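Local coordinates for protein manganese-containing pseudocatalase (Thermus thermophilus, PDB 2V8T) that probably breaks down hydrogen peroxide to water and oxygen as a non-haem catalase, using a pair of manganese ions in each subunit, at residues R7-L12 and A67-G72; L76-I81 and A121-M126. All coordinates share one frame; numbering follows the deposited sequence.

Interaction 1: residues R7-L12 and A67-G72; sequences RLQIEL and ATEELG. With MN (manganese (II) ion), chain D; MN (manganese (II) ion), chain C.
Gln-9 meets Glu-69 through a single amide-to-carboxylate hydrogen bond, a compact example of how a loop can reach the second shell of a metal site. Along 7-12 the approach begins at Leu-8, whose backbone pairs with Gly-269 and whose side chain packs on Glu-75 and Ala-79, further along helix 57-85. At Gln-9 the chain turns its side chain to the helix: with CG anti to the backbone N (chi1 -164°) and the rest extended, the amide reaches Glu-69. Gln-9 NE2 donates to Glu-69 OE2 over 3.0 Å, nearly straight at 171°. The acceptor lies in the amide plane but is met from above the carboxylate plane, and the two planes are turned 49° apart. Tyr-180 also hydrogen-bonds Gln-9 NE2, while Glu-69 OE2 forms a salt bridge with Arg-184. A water within 2.6 Å of Gln-9 OE1 and 2.8 Å of Glu-69 O lies between them; another links Gln-9 N to Gly-72 O. Shortening Gln-9 to an alanine removes the amide and is likely to cost Glu-69 OE2 its donor from the loop, along with the bond to Tyr-180. Glu-69 OE1 hydrogen-bonds His-188, a manganese ligand. Next to it, Glu-70 bridges the metals, Glu-70 OE1 2.1 Å from one manganese ion and Glu-70 OE2 2.1 Å from the other, the carboxylate-bridged dimanganese centre characteristic of manganese catalases in their ferritin-like four-helix bundle.

Interaction 2: residues L76-I81 and A121-M126; sequences LVAATI and ANSLVM
The backbones of Ala-78 and Ser-123 come within 5.8 Å at their CA atoms, where an irregular, extended segment passes a turn of helix 57-85. Ser-123 faces the helix and touches two residues spaced three apart, Ala-78 and Ile-81, so that one small side chain meets neighbouring positions on a single helical face. Its CB lies against the branch methyl of isoleucine, Ile-81 CG2 standing 3.8 Å from Ser-123 CB and equally far from Ser-123 CA. That methyl is anti to the backbone N of Ile-81, while CG1 sits beside it (chi1 -67°). Ser-123 OG takes the other neighbour, 3.8 Å from Ala-78 CB, a van der Waals approach to a methyl. This is a loop laid over a helix of the ferritin-like bundle: 121-126 belongs to the long connection between helices 114-117 and 144-166, and Val-125 centres an inverse gamma turn within it. The serine hydroxyl has its polar partner across the subunit boundary, a hydrogen bond with Asn-49 of the second subunit, and Phe-48 of that subunit packs on Ala-78. Asn-82, one residue beyond the helical segment, uses its OD1 to accept from Ser-123 N. Within the helix, Leu-76 O receives both Thr-80 N and Thr-80 OG1, each at 3.0 Å and from opposite faces of the carbonyl plane; the hydroxyl thus doubles the ordinary helical bond.

In the fold
From the N terminus, the chain passes through strand 7-8 and the loop that follows it, then helices 20-26, 28-31 and 36-49, before helix 57-85 returns to the start and interaction 1 closes a loop of 54 residues. Interaction 2 opens on the next turns of that helix and closes 39 residues later, in the connection ahead of helix 144-166. The two loops thus follow in series, neither crossing nor nesting, with helix 57-85 as their common element. They also touch: Ile-10 CG1 lies 3.9 Å from Leu-76 CD1, and Leu-12 packs on Thr-80. Together they fasten the N-terminal segment and the later connection to one bundle helix, both beside the second subunit.

Interaction 1: residues R7-L12 and A67-G72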
loop_
_atom_site.group_PDB
_atom_site.type_symbol
_atom_site.label_atom_id
_atom_site.label_comp_id
_atom_site.label_asym_id
_atom_site.label_seq_id
_atom_site.Cartn_x
_atom_site.Cartn_y
_atom_site.Cartn_z
ATOM N N ARG A 7 11.376 -13.020 -29.839
ATOM C CA ARG A 7 12.665 -13.598 -29.478
ATOM C C ARG A 7 13.064 -13.032 -28.112
ATOM O O ARG A 7 12.916 -11.831 -27.895
ATOM C CB ARG A 7 13.775 -13.198 -30.465
ATOM C CG ARG A 7 13.581 -13.736 -31.867
ATOM C CD ARG A 7 13.951 -15.204 -32.015
ATOM N NE ARG A 7 15.421 -15.367 -32.015
ATOM C CZ ARG A 7 16.030 -16.534 -32.195
ATOM N NH1 ARG A 7 15.359 -17.658 -32.287
ATOM N NH2 ARG A 7 17.355 -16.572 -32.295
ATOM N N LEU A 8 13.634 -13.867 -27.265
ATOM C CA LEU A 8 14.299 -13.389 -26.057
ATOM C C LEU A 8 15.644 -12.823 -26.412
ATOM O O LEU A 8 16.269 -13.216 -27.409
ATOM C CB LEU A 8 14.489 -14.509 -25.052
ATOM C CG LEU A 8 13.200 -15.127 -24.525
ATOM C CD1 LEU A 8 13.527 -16.277 -23.571
ATOM C CD2 LEU A 8 12.315 -14.078 -23.855
ATOM N N GLN A 9 16.202 -11.946 -25.557
ATOM C CA GLN A 9 17.475 -11.328 -25.883
ATOM C C GLN A 9 18.616 -12.317 -25.880
ATOM O O GLN A 9 19.648 -12.083 -26.526
ATOM C CB GLN A 9 17.739 -10.110 -24.942
ATOM C CG GLN A 9 18.811 -9.219 -25.453
ATOM C CD GLN A 9 18.932 -7.888 -24.708
ATOM O OE1 GLN A 9 17.990 -7.450 -24.083
ATOM N NE2 GLN A 9 20.054 -7.253 -24.792
ATOM N N ILE A 10 18.509 -13.427 -25.117
ATOM C CA ILE A 10 19.394 -14.590 -25.201
ATOM C C ILE A 10 18.515 -15.827 -25.148
ATOM O O ILE A 10 17.407 -15.789 -24.613
ATOM C CB ILE A 10 20.436 -14.689 -24.066
ATOM C CG1 ILE A 10 19.808 -14.660 -22.692
ATOM C CG2 ILE A 10 21.555 -13.657 -24.240
ATOM C CD1 ILE A 10 20.668 -15.126 -21.578
ATOM N N GLU A 11 19.060 -16.935 -25.615
ATOM C CA GLU A 11 18.439 -18.217 -25.358
ATOM C C GLU A 11 18.619 -18.586 -23.878
ATOM O O GLU A 11 19.609 -18.212 -23.245
ATOM C CB GLU A 11 18.776 -19.352 -26.246
ATOM C CG GLU A 11 20.027 -20.011 -25.836
ATOM C CD GLU A 11 21.278 -19.423 -26.288
ATOM O OE1 GLU A 11 21.227 -18.260 -26.732
ATOM O OE2 GLU A 11 22.337 -20.089 -26.274
ATOM N N LEU A 12 17.665 -19.346 -23.352
ATOM C CA LEU A 12 17.732 -19.871 -21.993
ATOM C C LEU A 12 17.739 -21.394 -22.014
ATOM O O LEU A 12 17.091 -22.017 -22.850
ATOM C CB LEU A 12 16.538 -19.398 -21.189
ATOM C CG LEU A 12 16.476 -17.898 -20.898
ATOM C CD1 LEU A 12 15.147 -17.572 -20.210
ATOM C CD2 LEU A 12 17.655 -17.455 -20.070
ATOM N N ALA A 67 15.497 2.508 -22.354
ATOM C CA ALA A 67 14.161 2.108 -21.942
ATOM C C ALA A 67 13.673 0.924 -22.793
ATOM O O ALA A 67 13.049 -0.019 -22.303
ATOM C CB ALA A 67 13.184 3.261 -22.091
ATOM N N THR A 68 13.887 1.026 -24.116
ATOM C CA THR A 68 13.435 -0.024 -25.025
ATOM C C THR A 68 14.124 -1.348 -24.729
ATOM O O THR A 68 13.513 -2.406 -24.753
ATOM C CB THR A 68 13.638 0.411 -26.477
ATOM O OG1 THR A 68 13.062 1.696 -26.642
ATOM C CG2 THR A 68 12.985 -0.562 -27.436
ATOM N N GLU A 69 15.452 -1.299 -24.474
ATOM C CA GLU A 69 16.147 -2.522 -24.115
ATOM C C GLU A 69 15.517 -3.154 -22.845
ATOM O O GLU A 69 15.373 -4.378 -22.754
ATOM C CB GLU A 69 17.653 -2.288 -23.882
ATOM C CG GLU A 69 18.315 -3.616 -23.566
ATOM C CD GLU A 69 19.828 -3.648 -23.468
ATOM O OE1 GLU A 69 20.505 -2.604 -23.659
ATOM O OE2 GLU A 69 20.332 -4.766 -23.151
ATOM N N GLU A 70 15.171 -2.316 -21.851
ATOM C CA GLU A 70 14.635 -2.877 -20.608
ATOM C C GLU A 70 13.313 -3.587 -20.822
ATOM O O GLU A 70 12.974 -4.496 -20.024
ATOM C CB GLU A 70 14.488 -1.794 -19.529
ATOM C CG GLU A 70 15.726 -0.987 -19.164
ATOM C CD GLU A 70 16.900 -1.732 -18.529
ATOM O OE1 GLU A 70 16.953 -2.928 -18.619
ATOM O OE2 GLU A 70 17.817 -1.042 -18.035
ATOM N N LEU A 71 12.550 -3.283 -21.869
ATOM C CA LEU A 71 11.350 -4.079 -22.177
ATOM C C LEU A 71 11.713 -5.541 -22.365
ATOM O O LEU A 71 11.004 -6.452 -21.923
ATOM C CB LEU A 71 10.648 -3.554 -23.452
ATOM C CG LEU A 71 9.916 -2.233 -23.321
ATOM C CD1 LEU A 71 9.590 -1.677 -24.716
ATOM C CD2 LEU A 71 8.642 -2.402 -22.519
ATOM N N GLY A 72 12.784 -5.801 -23.122
ATOM C CA GLY A 72 13.221 -7.152 -23.314
ATOM C C GLY A 72 13.779 -7.780 -22.074
ATOM O O GLY A 72 13.852 -9.019 -21.958
HETATM MN MN MN D . 19.636 -1.611 -17.110
HETATM MN MN MN C . 17.899 -4.410 -17.393
HETATM O O HOH W 1 15.842 -6.165 -24.792
HETATM O O HOH W 2 13.941 -10.528 -24.302
HETATM O O HOH W 3 18.052 -2.760 -16.148
HETATM O O HOH W 4 19.578 -5.607 -16.536
#

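Interaction 2: residues L76-I81 and A121-M126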
loop_
_atom_site.group_PDB
_atom_site.type_symbol
_atom_site.label_atom_id
_atom_site.label_comp_id
_atom_site.label_asym_id
_atom_site.label_seq_id
_atom_site.Cartn_x
_atom_site.Cartn_y
_atom_site.Cartn_z
ATOM N N LEU A 76 12.788 -11.236 -20.402
ATOM C CA LEU A 76 13.777 -12.285 -20.116
ATOM C C LEU A 76 13.657 -12.802 -18.668
ATOM O O LEU A 76 13.767 -13.995 -18.412
ATOM C CB LEU A 76 15.169 -11.743 -20.400
ATOM C CG LEU A 76 16.314 -12.758 -20.287
ATOM C CD1 LEU A 76 16.170 -13.811 -21.411
ATOM C CD2 LEU A 76 17.645 -12.059 -20.393
ATOM N N VAL A 77 13.479 -11.857 -17.711
ATOM C CA VAL A 77 13.340 -12.287 -16.319
ATOM C C VAL A 77 12.030 -13.065 -16.136
ATOM O O VAL A 77 12.033 -14.106 -15.447
ATOM C CB VAL A 77 13.459 -11.097 -15.353
ATOM C CG1 VAL A 77 13.328 -11.614 -13.914
ATOM C CG2 VAL A 77 14.819 -10.408 -15.527
ATOM N N ALA A 78 10.925 -12.613 -16.748
ATOM C CA ALA A 78 9.700 -13.365 -16.663
ATOM C C ALA A 78 9.893 -14.785 -17.222
ATOM O O ALA A 78 9.375 -15.754 -16.664
ATOM C CB ALA A 78 8.572 -12.641 -17.368
ATOM N N ALA A 79 10.605 -14.905 -18.352
ATOM C CA ALA A 79 10.858 -16.225 -18.946
ATOM C C ALA A 79 11.641 -17.125 -18.012
ATOM O O ALA A 79 11.424 -18.346 -17.980
ATOM C CB ALA A 79 11.568 -16.085 -20.290
ATOM N N THR A 80 12.583 -16.545 -17.265
ATOM C CA THR A 80 13.366 -17.290 -16.310
ATOM C C THR A 80 12.473 -17.831 -15.176
ATOM O O THR A 80 12.535 -19.001 -14.810
ATOM C CB THR A 80 14.489 -16.390 -15.745
ATOM O OG1 THR A 80 15.319 -15.929 -16.813
ATOM C CG2 THR A 80 15.337 -17.114 -14.746
ATOM N N ILE A 81 11.654 -16.941 -14.615
ATOM C CA ILE A 81 10.690 -17.344 -13.592
ATOM C C ILE A 81 9.756 -18.415 -14.115
ATOM O O ILE A 81 9.514 -19.434 -13.448
ATOM C CB ILE A 81 9.940 -16.091 -13.075
ATOM C CG1 ILE A 81 10.906 -15.197 -12.313
ATOM C CG2 ILE A 81 8.731 -16.480 -12.260
ATOM C CD1 ILE A 81 10.421 -13.770 -12.156
ATOM N N ALA A 121 0.934 -21.084 -12.017
ATOM C CA ALA A 121 2.367 -21.408 -11.975
ATOM C C ALA A 121 3.126 -20.515 -12.981
ATOM O O ALA A 121 3.835 -21.010 -13.861
ATOM C CB ALA A 121 2.657 -22.869 -12.156
ATOM N N ASN A 122 2.979 -19.198 -12.834
ATOM C CA ASN A 122 3.629 -18.253 -13.743
ATOM C C ASN A 122 4.030 -16.990 -12.969
ATOM O O ASN A 122 3.626 -16.750 -11.835
ATOM C CB ASN A 122 2.766 -17.953 -14.970
ATOM C CG ASN A 122 1.375 -17.434 -14.707
ATOM O OD1 ASN A 122 1.220 -16.326 -14.001
ATOM N ND2 ASN A 122 0.377 -18.071 -15.137
ATOM N N SER A 123 4.845 -16.181 -13.670
ATOM C CA SER A 123 5.353 -14.946 -13.110
ATOM C C SER A 123 4.235 -13.982 -12.763
ATOM O O SER A 123 3.146 -13.989 -13.352
ATOM C CB SER A 123 6.316 -14.258 -14.100
ATOM O OG SER A 123 5.675 -13.598 -15.166
ATOM N N LEU A 124 4.533 -13.130 -11.761
ATOM C CA LEU A 124 3.635 -12.102 -11.283
ATOM C C LEU A 124 4.397 -10.787 -11.174
ATOM O O LEU A 124 5.625 -10.752 -11.225
ATOM C CB LEU A 124 3.009 -12.501 -9.924
ATOM C CG LEU A 124 2.166 -13.791 -9.974
ATOM C CD1 LEU A 124 1.850 -14.230 -8.547
ATOM C CD2 LEU A 124 0.889 -13.618 -10.780
ATOM N N VAL A 125 3.676 -9.676 -11.023
ATOM C CA VAL A 125 4.305 -8.333 -11.075
ATOM C C VAL A 125 4.670 -7.883 -9.642
ATOM O O VAL A 125 4.040 -7.006 -9.045
ATOM C CB VAL A 125 3.400 -7.333 -11.800
ATOM C CG1 VAL A 125 4.220 -6.070 -12.106
ATOM C CG2 VAL A 125 2.849 -7.912 -13.093
ATOM N N MET A 126 5.667 -8.565 -9.087
ATOM C CA MET A 126 5.956 -8.504 -7.669
ATOM C C MET A 126 7.429 -8.850 -7.431
ATOM O O MET A 126 8.139 -9.342 -8.316
ATOM C CB MET A 126 5.064 -9.437 -6.841
ATOM C CG MET A 126 5.279 -10.890 -7.203
ATOM S SD MET A 126 4.329 -12.069 -6.185
ATOM C CE MET A 126 2.686 -11.424 -6.165
#